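Local coordinates for protein elongation factor G (PDB 2DY1) that probably acts as a GTP-hydrolysing translation elongation factor, binding GTP together with a magnesium ion, at residues A[355-358]-A[359-362]. Numbering follows the deposited sequence.
Sequences GLHR and GMVL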
ATOM      1  N   GLY A 355     -17.142  14.037  -6.875  1.00 25.82           N
ATOM      2  CA  GLY A 355     -16.050  14.918  -7.275  1.00 27.41           C
ATOM      3  C   GLY A 355     -14.900  15.045  -6.291  1.00 29.53           C
ATOM      4  O   GLY A 355     -13.948  15.788  -6.543  1.00 26.17           O
ATOM      5  N   LEU A 356     -14.964  14.313  -5.185  1.00 17.78           N
ATOM      6  CA  LEU A 356     -13.926  14.381  -4.143  1.00 15.66           C
ATOM      7  C   LEU A 356     -13.116  13.090  -4.157  1.00 17.79           C
ATOM      8  O   LEU A 356     -13.665  12.015  -3.933  1.00 23.90           O
ATOM      9  CB  LEU A 356     -14.563  14.562  -2.762  1.00 18.85           C
ATOM     10  CG  LEU A 356     -15.327  15.876  -2.547  1.00 25.71           C
ATOM     11  CD1 LEU A 356     -15.965  15.907  -1.155  1.00 24.55           C
ATOM     12  CD2 LEU A 356     -14.359  17.043  -2.736  1.00 29.90           C
ATOM     13  N   HIS A 357     -11.813  13.214  -4.392  1.00 14.63           N
ATOM     14  CA  HIS A 357     -10.939  12.053  -4.507  1.00 14.89           C
ATOM     15  C   HIS A 357      -9.943  11.902  -3.385  1.00 15.50           C
ATOM     16  O   HIS A 357      -9.585  12.878  -2.717  1.00 15.80           O
ATOM     17  CB  HIS A 357     -10.197  12.148  -5.835  1.00 16.48           C
ATOM     18  CG  HIS A 357     -11.093  12.446  -6.999  1.00 20.72           C
ATOM     19  ND1 HIS A 357     -12.069  11.572  -7.438  1.00 21.22           N
ATOM     20  CD2 HIS A 357     -11.176  13.535  -7.801  1.00 27.66           C
ATOM     21  CE1 HIS A 357     -12.712  12.113  -8.459  1.00 26.62           C
ATOM     22  NE2 HIS A 357     -12.190  13.303  -8.701  1.00 27.13           N
ATOM     23  N   ARG A 358      -9.455  10.679  -3.194  1.00 12.87           N
ATOM     24  CA  ARG A 358      -8.476  10.434  -2.149  1.00 12.94           C
ATOM     25  C   ARG A 358      -7.274  11.361  -2.350  1.00 13.82           C
ATOM     26  O   ARG A 358      -6.787  11.510  -3.476  1.00 14.17           O
ATOM     27  CB  ARG A 358      -7.998   8.978  -2.209  1.00 12.93           C
ATOM     28  CG  ARG A 358      -7.038   8.564  -1.082  1.00 14.75           C
ATOM     29  CD  ARG A 358      -6.597   7.095  -1.270  1.00 14.09           C
ATOM     30  NE  ARG A 358      -5.795   6.581  -0.153  1.00 14.84           N
ATOM     31  CZ  ARG A 358      -4.505   6.851   0.062  1.00 16.37           C
ATOM     32  NH1 ARG A 358      -3.825   7.641  -0.763  1.00 18.56           N
ATOM     33  NH2 ARG A 358      -3.889   6.327   1.122  1.00 16.60           N
ATOM     34  N   GLY A 359      -6.813  11.977  -1.256  1.00 15.71           N
ATOM     35  CA  GLY A 359      -5.645  12.837  -1.298  1.00 15.78           C
ATOM     36  C   GLY A 359      -5.907  14.318  -1.504  1.00 12.29           C
ATOM     37  O   GLY A 359      -4.988  15.145  -1.400  1.00 15.92           O
ATOM     38  N   MET A 360      -7.151  14.649  -1.794  1.00 13.69           N
ATOM     39  CA  MET A 360      -7.554  16.032  -2.044  1.00 11.58           C
ATOM     40  C   MET A 360      -7.499  16.860  -0.760  1.00 16.17           C
ATOM     41  O   MET A 360      -8.033  16.463   0.280  1.00 14.16           O
ATOM     42  CB  MET A 360      -8.974  16.014  -2.605  1.00 18.61           C
ATOM     43  CG  MET A 360      -9.441  17.266  -3.292  1.00 24.01           C
ATOM     44  SD  MET A 360     -10.977  16.842  -4.127  1.00 27.86           S
ATOM     45  CE  MET A 360     -10.469  15.936  -5.256  1.00 14.55           C
ATOM     46  N   VAL A 361      -6.862  18.027  -0.840  1.00 12.70           N
ATOM     47  CA  VAL A 361      -6.748  18.924   0.304  1.00 12.44           C
ATOM     48  C   VAL A 361      -7.853  19.975   0.213  1.00 12.63           C
ATOM     49  O   VAL A 361      -8.228  20.416  -0.886  1.00 13.82           O
ATOM     50  CB  VAL A 361      -5.363  19.600   0.297  1.00 14.01           C
ATOM     51  CG1 VAL A 361      -5.194  20.481   1.548  1.00 16.79           C
ATOM     52  CG2 VAL A 361      -4.263  18.517   0.250  1.00 16.43           C
ATOM     53  N   LEU A 362      -8.420  20.336   1.361  1.00 13.87           N
ATOM     54  CA  LEU A 362      -9.485  21.332   1.408  1.00 13.33           C
ATOM     55  C   LEU A 362      -9.082  22.388   2.424  1.00 11.72           C
ATOM     56  O   LEU A 362      -8.472  22.083   3.446  1.00 13.81           O
ATOM     57  CB  LEU A 362     -10.802  20.674   1.823  1.00 13.73           C
ATOM     58  CG  LEU A 362     -11.132  19.435   0.988  1.00 23.60           C
ATOM     59  CD1 LEU A 362     -12.071  18.526   1.766  1.00 31.34           C
ATOM     60  CD2 LEU A 362     -11.719  19.848  -0.318  1.00 26.88           C
TER
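Met-360 folds its side chain back across the mouth of a tight turn and lays it against Leu-356 and His-357. The turn is a type II beta turn from His-357 to Met-360, closed by the bond from Met-360 N to His-357 O (3.1 Å). That bond is fairly straight at the hydrogen (155°), although the donor lies tilted from the carbonyl plane. Gly-359 takes the third position with a positive phi, where a side chain would run into the carbonyl oxygen of Arg-358.

From this corner Met-360 sends CG anti to its own backbone N (chi1 -163°) and then bends at the thioether (chi3 -70°), which swings CE round toward the histidine. Its sulfur meets the end of Leu-356, SD to CD2 3.7 Å, the two side chains crossing at about a right angle. Beyond the sulfur, the methyl CE lies near the His-357 ring and approaches it obliquely, but its exact place is doubtful because the modelled SD-CE bond of Met-360 is unusually short. Replacing Met-360 with an alanine would probably leave CD2 of Leu-356 without its sulfur contact and His-357 without its methyl neighbour. ND1 of His-357 is hydrogen-bonded to Glu-407, which helps to fix the rotation of the ring. Arg-358 departs from the turn as an extended chain, and its NH2 bonds to Gly-89 O.

The loop follows strand 347-350 and leads into strand 361-363, an outermost strand of the antiparallel sheet in domain 2. Just before it, Gly-359 and Met-360 make backbone hydrogen bonds with Val-288 of the adjacent strand 285-294, while Leu-356 packs on Ala-301 of strand 298-307 and Val-323 of strand 323-332.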